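PDB 5IHS: endoglucanase, glycoside hydrolase family 5 protein from Cytophaga hutchinsonii, which probably hydrolyses internal beta-1,4-glucosidic bonds of cellulose and contributes to the growth of this bacterium on crystalline cellulose. Local coordinates for residues G54-W59 and R85-V90; G64-S69 and W282-K287; N68-K73 and S299-W304. All blocks are in the same frame, centred on the assembly; numbering follows the deposited sequence.

Contact 1 of 3, residues G54-W59 and R85-V90; sequences GMSLFW and RAAMGV
The guanidinium of Arg85 makes the strongest bonds. Its NE pairs with Glu156 and its NH1 with Glu248, both as salt bridges. Arg85 NH1 also donates to Ser56 OG at 3.0 Å, nearly straight at 164°, with the hydroxyl at the edge of the guanidinium and in its plane. An extended chain, CG anti to the backbone N, carries the group there alongside Ser56. Ser56 OG is itself anti to its own N and donates to Leu57 O at 2.8 Å, on a lone pair. The hydroxyl thus gives one bond and accepts another, and together with the two glutamates it fixes the rotation of the guanidinium. Backbone bonds follow: Arg85 N to Met55 O at 3.0 Å, and Leu57 N to Arg85 O at 2.9 Å. They make Ser56 and Arg85 a parallel bridge pair. The strands are the first two of the TIM barrel, joined as a beta-alpha-beta unit through helix 69-77. Glu248 sits on strand 244-249, the seventh, where family 5 enzymes carry their nucleophile; Arg85 would probably stabilise its negative charge. Further along, Ala87 CB rests 3.4 Å from Leu57 O. Trp59 CA makes a C-H...O contact with Ala87 O at 3.6 Å. The Trp59 ring meets Gly89 obliquely, CE3 lying 3.8 Å from Gly89 CA.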
# COMPACT_ATOMS: atom_id res chain seq x y z
N GLY A 54 -5.65 -5.98 1.21
CA GLY A 54 -6.58 -4.97 1.64
C GLY A 54 -6.86 -3.93 0.59
O GLY A 54 -6.82 -4.19 -0.62
N MET A 55 -7.18 -2.73 1.08
CA MET A 55 -7.62 -1.63 0.25
C MET A 55 -6.78 -0.39 0.49
O MET A 55 -6.38 -0.10 1.62
CB MET A 55 -9.07 -1.25 0.55
CG MET A 55 -10.09 -2.30 0.15
SD MET A 55 -10.05 -2.74 -1.59
CE MET A 55 -10.65 -1.22 -2.37
N SER A 56 -6.55 0.34 -0.59
CA SER A 56 -6.02 1.69 -0.51
C SER A 56 -7.16 2.70 -0.52
O SER A 56 -8.08 2.62 -1.34
CB SER A 56 -5.08 1.98 -1.68
OG SER A 56 -4.38 3.21 -1.51
N LEU A 57 -7.04 3.70 0.34
CA LEU A 57 -7.77 4.93 0.17
C LEU A 57 -7.18 5.69 -1.02
O LEU A 57 -6.06 5.44 -1.47
CB LEU A 57 -7.73 5.74 1.47
CG LEU A 57 -8.29 4.99 2.69
CD1 LEU A 57 -8.04 5.74 3.98
CD2 LEU A 57 -9.76 4.65 2.55
N PHE A 58 -7.96 6.63 -1.53
CA PHE A 58 -7.56 7.49 -2.64
C PHE A 58 -6.86 8.72 -2.08
O PHE A 58 -6.91 8.99 -0.88
CB PHE A 58 -8.86 7.86 -3.37
CG PHE A 58 -8.73 8.61 -4.69
CD1 PHE A 58 -8.69 7.93 -5.91
CD2 PHE A 58 -8.83 10.00 -4.74
CE1 PHE A 58 -8.67 8.62 -7.11
CE2 PHE A 58 -8.82 10.69 -5.95
CZ PHE A 58 -8.74 10.00 -7.12
N TRP A 59 -6.22 9.49 -2.96
CA TRP A 59 -5.57 10.75 -2.61
C TRP A 59 -6.28 11.47 -1.46
O TRP A 59 -7.44 11.86 -1.58
CB TRP A 59 -5.62 11.69 -3.81
CG TRP A 59 -4.85 11.26 -5.01
CD1 TRP A 59 -5.25 10.44 -6.02
CD2 TRP A 59 -3.55 11.72 -5.36
NE1 TRP A 59 -4.27 10.35 -6.97
CE2 TRP A 59 -3.20 11.12 -6.59
CE3 TRP A 59 -2.64 12.58 -4.75
CZ2 TRP A 59 -1.98 11.38 -7.22
CZ3 TRP A 59 -1.44 12.84 -5.38
CH2 TRP A 59 -1.12 12.24 -6.59
N ARG A 85 -4.35 1.22 3.37
CA ARG A 85 -3.32 2.17 2.93
C ARG A 85 -3.86 3.59 2.92
O ARG A 85 -4.89 3.87 2.29
CB ARG A 85 -2.80 1.76 1.55
CG ARG A 85 -1.82 2.71 0.87
CD ARG A 85 -1.35 2.05 -0.39
NE ARG A 85 -0.32 2.71 -1.18
CZ ARG A 85 -0.48 3.25 -2.39
NH1 ARG A 85 -1.69 3.47 -2.91
NH2 ARG A 85 0.60 3.60 -3.07
N ALA A 86 -3.17 4.48 3.63
CA ALA A 86 -3.48 5.90 3.69
C ALA A 86 -2.60 6.61 2.66
O ALA A 86 -1.39 6.70 2.85
CB ALA A 86 -3.23 6.44 5.09
N ALA A 87 -3.22 7.08 1.57
CA ALA A 87 -2.51 7.65 0.42
C ALA A 87 -2.46 9.16 0.58
O ALA A 87 -3.31 9.89 0.05
CB ALA A 87 -3.19 7.23 -0.88
N MET A 88 -1.45 9.65 1.30
CA MET A 88 -1.36 11.07 1.61
C MET A 88 -0.81 11.82 0.40
O MET A 88 0.36 11.68 0.03
CB MET A 88 -0.46 11.30 2.81
CG MET A 88 -0.56 12.74 3.29
SD MET A 88 0.55 13.22 4.62
CE MET A 88 2.12 13.09 3.78
N GLY A 89 -1.65 12.65 -0.22
CA GLY A 89 -1.18 13.46 -1.33
C GLY A 89 -0.13 14.45 -0.85
O GLY A 89 -0.21 15.00 0.25
N VAL A 90 0.88 14.66 -1.69
CA VAL A 90 2.04 15.49 -1.35
C VAL A 90 2.04 16.79 -2.17
O VAL A 90 1.98 17.88 -1.61
CB VAL A 90 3.35 14.69 -1.52
CG1 VAL A 90 4.56 15.54 -1.27
CG2 VAL A 90 3.32 13.48 -0.59

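Contact 2 of 3, residues G64-S69 and W282-K287; sequences GQYYNS and WSIADK
No direct hydrogen bond crosses between 64-69 and 282-287, and the polar link is made by two waters. The first accepts from Gln65 NE2 at 2.9 Å and donates to Tyr66 OH at 3.0 Å. It also gives a weak bond to Asp286 OD2. The second donates to Asp286 OD1 at 2.6 Å and takes a weak bond from Gln65 NE2. Gln65 reaches them through a chain bent at chi2 (-89°), with its amide turned nearly perpendicular to the Asp286 carboxylate. The phenol and the carboxylate have protein partners too: Tyr66 OH bonds to Ala298 O, and Asp286 OD2 accepts from Ala297 N.

The direct contacts are van der Waals. Tyr66 OH lies 3.4 Å from Asp286 CB, and the two side chains cross at about a right angle. Ile284 CG2 meets the base of the same ring obliquely, 4.0 Å from Tyr66 CG. Gln65 CG sits over the rim of one face of the Tyr66 ring, 3.7 Å above its plane. An alanine at Tyr66 would remove ring and hydroxyl, and would probably loosen the packing on Ile284 and break up the first water's bridge.

Within 64-69, a 3-10 turn is closed by Tyr67 N to Gly64 O at 3.0 Å, and an inverse gamma turn at Tyr67 follows. In 282-287 the Trp282-Ser283 peptide is cis. The contact thus joins the loop between strand 53-57 and helix 69-77 to the end of the eighth barrel strand, 279-284, which neighbours 53-57.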
# COMPACT_ATOMS: atom_id res chain seq x y z
N GLY A 64 -10.74 12.75 1.16
CA GLY A 64 -10.50 12.76 2.59
C GLY A 64 -11.70 12.39 3.43
O GLY A 64 -11.53 12.02 4.60
N GLN A 65 -12.91 12.46 2.87
CA GLN A 65 -14.10 12.11 3.64
C GLN A 65 -14.10 10.65 4.07
O GLN A 65 -14.83 10.30 5.00
CB GLN A 65 -15.39 12.45 2.88
CG GLN A 65 -15.67 11.65 1.62
CD GLN A 65 -15.07 12.26 0.36
OE1 GLN A 65 -13.99 12.87 0.40
NE2 GLN A 65 -15.75 12.08 -0.77
N TYR A 66 -13.32 9.78 3.42
CA TYR A 66 -13.26 8.36 3.77
C TYR A 66 -12.14 8.04 4.76
O TYR A 66 -12.00 6.87 5.15
CB TYR A 66 -13.13 7.49 2.51
CG TYR A 66 -14.33 7.61 1.59
CD1 TYR A 66 -15.54 7.02 1.93
CD2 TYR A 66 -14.26 8.32 0.41
CE1 TYR A 66 -16.65 7.14 1.10
CE2 TYR A 66 -15.36 8.45 -0.42
CZ TYR A 66 -16.56 7.86 -0.07
OH TYR A 66 -17.65 8.01 -0.91
N TYR A 67 -11.35 9.04 5.16
CA TYR A 67 -10.22 8.83 6.08
C TYR A 67 -10.74 8.88 7.52
O TYR A 67 -10.53 9.84 8.27
CB TYR A 67 -9.13 9.88 5.85
CG TYR A 67 -8.24 9.57 4.67
CD1 TYR A 67 -8.74 9.55 3.37
CD2 TYR A 67 -6.89 9.30 4.86
CE1 TYR A 67 -7.92 9.24 2.30
CE2 TYR A 67 -6.07 8.99 3.79
CZ TYR A 67 -6.58 8.95 2.51
OH TYR A 67 -5.74 8.62 1.48
N ASN A 68 -11.45 7.83 7.92
CA ASN A 68 -12.11 7.85 9.22
C ASN A 68 -12.24 6.44 9.78
O ASN A 68 -12.07 5.43 9.09
CB ASN A 68 -13.46 8.57 9.16
CG ASN A 68 -14.48 7.82 8.34
OD1 ASN A 68 -14.90 6.73 8.73
ND2 ASN A 68 -14.90 8.39 7.21
N SER A 69 -12.51 6.39 11.09
CA SER A 69 -12.53 5.11 11.79
C SER A 69 -13.72 4.24 11.39
O SER A 69 -13.62 3.01 11.48
CB SER A 69 -12.49 5.33 13.30
OG SER A 69 -13.55 6.14 13.73
N TRP A 282 -6.59 -0.18 -5.45
CA TRP A 282 -6.96 1.21 -5.68
C TRP A 282 -8.34 1.25 -6.32
O TRP A 282 -8.49 0.75 -7.45
CB TRP A 282 -5.94 1.83 -6.62
CG TRP A 282 -6.07 3.30 -6.87
CD1 TRP A 282 -6.72 3.89 -7.91
CD2 TRP A 282 -5.52 4.35 -6.08
NE1 TRP A 282 -6.60 5.25 -7.82
CE2 TRP A 282 -5.87 5.57 -6.71
CE3 TRP A 282 -4.77 4.40 -4.89
CZ2 TRP A 282 -5.48 6.81 -6.20
CZ3 TRP A 282 -4.39 5.63 -4.39
CH2 TRP A 282 -4.73 6.82 -5.05
N SER A 283 -9.36 1.82 -5.67
CA SER A 283 -9.29 2.45 -4.35
C SER A 283 -10.69 2.63 -3.77
O SER A 283 -11.70 2.54 -4.48
CB SER A 283 -8.66 3.84 -4.42
OG SER A 283 -9.56 4.79 -4.97
N ILE A 284 -10.72 2.95 -2.48
CA ILE A 284 -11.90 3.49 -1.83
C ILE A 284 -12.02 4.96 -2.24
O ILE A 284 -11.37 5.86 -1.69
CB ILE A 284 -11.85 3.31 -0.31
CG1 ILE A 284 -11.76 1.82 0.06
CG2 ILE A 284 -13.04 3.99 0.35
CD1 ILE A 284 -12.95 0.97 -0.37
N ALA A 285 -12.84 5.19 -3.26
CA ALA A 285 -13.14 6.50 -3.80
C ALA A 285 -14.48 6.36 -4.49
O ALA A 285 -14.82 5.27 -4.94
CB ALA A 285 -12.12 6.92 -4.86
N ASP A 286 -15.22 7.46 -4.57
CA ASP A 286 -16.51 7.46 -5.24
C ASP A 286 -16.49 8.24 -6.55
O ASP A 286 -17.54 8.62 -7.06
CB ASP A 286 -17.61 7.95 -4.30
CG ASP A 286 -17.58 9.45 -4.09
OD1 ASP A 286 -16.47 10.02 -4.13
OD2 ASP A 286 -18.67 10.03 -3.86
N LYS A 287 -15.30 8.46 -7.10
CA LYS A 287 -15.16 9.08 -8.41
C LYS A 287 -15.79 8.17 -9.46
O LYS A 287 -15.66 6.94 -9.38
CB LYS A 287 -13.67 9.26 -8.69
CG LYS A 287 -13.30 9.87 -10.02
CD LYS A 287 -11.81 10.19 -10.10
CE LYS A 287 -11.47 10.89 -11.40
NZ LYS A 287 -10.02 11.18 -11.53
O HOH W 1 -18.35 10.87 -1.19
O HOH W 2 -16.38 12.65 -3.89

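Contact 3 of 3, residues N68-K73 and S299-W304; sequences NSDVVK and SPYGGW
Ser299 opens a type I turn that ends at Gly302. Its OG accepts from Tyr301 N at 3.0 Å, an ST turn. Its carbonyl accepts from two donors, Gly302 N and the indole of Trp304, with NE1 2.8 Å from Ser299 O and on a lone pair. These bonds hold the loop in shape before it meets the helix.

Pro300 supplies the one hydrogen bond across the contact. Its O accepts from Asn68 ND2 at 2.8 Å and 163°, close to the plane of the amide. The other end of that amide caps the helix: Asn68 OD1 accepts from Val71 N at 2.9 Å, with the donor above the carbonyl plane. Asn68 is the N-cap, and one flat group therefore both starts the helix and ties it to the loop. Val71 CG2 also presses on Pro300 O, at 3.2 Å.

Tyr301 runs beside Asp70, the two side chains pointing the same way. Asp70 OD2 comes to the ring edge, 3.3 Å from Tyr301 CD1, with carboxylate and ring planes turned well away from parallel. Gly302 has backbone angles (82°, -155°) at which a CB would jam against the preceding carbonyl O. Its CA lies over one face of the Trp304 ring. The far end of that ring, Trp304 CH2, touches Val71 CG1 at 4.3 Å.

Trp304 also meets Trp74 edge-to-face. Helix 69-77 is held at its N-terminal end by the loop between strand 279-284 and helix 311-329, and Val72 packs on helix 99-116.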
# COMPACT_ATOMS: atom_id res chain seq x y z
N ASN A 68 -11.45 7.83 7.92
CA ASN A 68 -12.11 7.85 9.22
C ASN A 68 -12.24 6.44 9.78
O ASN A 68 -12.07 5.43 9.09
CB ASN A 68 -13.46 8.57 9.16
CG ASN A 68 -14.48 7.82 8.34
OD1 ASN A 68 -14.90 6.73 8.73
ND2 ASN A 68 -14.90 8.39 7.21
N SER A 69 -12.51 6.39 11.09
CA SER A 69 -12.53 5.11 11.79
C SER A 69 -13.72 4.24 11.39
O SER A 69 -13.62 3.01 11.48
CB SER A 69 -12.49 5.33 13.30
OG SER A 69 -13.55 6.14 13.73
N ASP A 70 -14.84 4.84 10.98
CA ASP A 70 -15.97 4.02 10.53
C ASP A 70 -15.62 3.24 9.27
O ASP A 70 -15.94 2.05 9.16
CB ASP A 70 -17.20 4.91 10.27
CG ASP A 70 -17.74 5.54 11.54
OD1 ASP A 70 -17.74 4.87 12.60
OD2 ASP A 70 -18.18 6.70 11.48
N VAL A 71 -14.94 3.88 8.32
CA VAL A 71 -14.47 3.18 7.12
C VAL A 71 -13.49 2.07 7.49
O VAL A 71 -13.59 0.96 6.98
CB VAL A 71 -13.88 4.19 6.11
CG1 VAL A 71 -13.08 3.49 5.02
CG2 VAL A 71 -15.01 5.02 5.51
N VAL A 72 -12.51 2.36 8.35
CA VAL A 72 -11.53 1.33 8.68
C VAL A 72 -12.22 0.13 9.33
O VAL A 72 -11.92 -1.03 9.00
CB VAL A 72 -10.40 1.91 9.55
CG1 VAL A 72 -9.49 0.80 10.05
CG2 VAL A 72 -9.60 2.94 8.75
N LYS A 73 -13.15 0.37 10.26
CA LYS A 73 -13.85 -0.74 10.90
C LYS A 73 -14.64 -1.55 9.89
O LYS A 73 -14.64 -2.79 9.94
CB LYS A 73 -14.78 -0.21 12.00
CG LYS A 73 -15.43 -1.33 12.79
CD LYS A 73 -16.27 -0.81 13.93
CE LYS A 73 -16.91 -1.95 14.69
NZ LYS A 73 -17.82 -1.43 15.73
N SER A 299 -21.64 6.14 1.14
CA SER A 299 -21.55 6.76 2.46
C SER A 299 -20.10 6.91 2.93
O SER A 299 -19.33 5.93 2.91
CB SER A 299 -22.29 5.92 3.49
OG SER A 299 -22.10 6.45 4.79
N PRO A 300 -19.73 8.08 3.45
CA PRO A 300 -18.41 8.21 4.09
C PRO A 300 -18.26 7.41 5.37
O PRO A 300 -17.15 7.35 5.91
CB PRO A 300 -18.31 9.72 4.37
CG PRO A 300 -19.33 10.36 3.53
CD PRO A 300 -20.44 9.37 3.39
N TYR A 301 -19.32 6.77 5.87
CA TYR A 301 -19.25 5.98 7.09
C TYR A 301 -19.15 4.50 6.82
O TYR A 301 -19.18 3.71 7.77
CB TYR A 301 -20.47 6.25 7.97
CG TYR A 301 -20.67 7.70 8.29
CD1 TYR A 301 -19.84 8.34 9.19
CD2 TYR A 301 -21.67 8.44 7.68
CE1 TYR A 301 -20.01 9.67 9.49
CE2 TYR A 301 -21.85 9.77 7.96
CZ TYR A 301 -21.02 10.38 8.87
OH TYR A 301 -21.19 11.71 9.16
N GLY A 302 -19.02 4.08 5.57
CA GLY A 302 -19.02 2.66 5.28
C GLY A 302 -20.45 2.12 5.20
O GLY A 302 -21.39 2.86 4.92
N GLY A 303 -20.59 0.83 5.45
CA GLY A 303 -21.90 0.20 5.39
C GLY A 303 -22.41 -0.07 3.99
O GLY A 303 -23.61 -0.29 3.81
N TRP A 304 -21.52 -0.11 3.00
CA TRP A 304 -21.92 -0.16 1.60
C TRP A 304 -22.56 -1.50 1.25
O TRP A 304 -21.96 -2.56 1.44
CB TRP A 304 -20.69 0.08 0.73
CG TRP A 304 -19.91 1.28 1.14
CD1 TRP A 304 -20.38 2.55 1.30
CD2 TRP A 304 -18.52 1.33 1.45
NE1 TRP A 304 -19.36 3.39 1.70
CE2 TRP A 304 -18.21 2.66 1.78
CE3 TRP A 304 -17.51 0.37 1.46
CZ2 TRP A 304 -16.92 3.04 2.15
CZ3 TRP A 304 -16.24 0.75 1.82
CH2 TRP A 304 -15.95 2.08 2.14

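How the contacts relate
The three contacts run outward from the barrel, their centres about 7, 14 and 19 Å from the chain centre. Contacts 1 and 2, with centres about 8 Å apart, meet where strands 53-57 and 279-284 pair and close the barrel: Ile284 N lies 2.9 Å from Ser56 O. Tyr67 OH also lies 2.7 Å from Phe58 O. Contacts 2 and 3, about 9 Å apart, share Asn68 and Ser69, and the Tyr66 ring packs against Pro300. Contacts 1 and 3, with centres about 15 Å apart, touch where Leu57 CD2 packs 4.3 Å from Val71 CG1. Contact 1 lies nearest the probable active site, as Arg85 is salt-bridged to Glu248, the probable nucleophile. Contact 3 is peripheral packing.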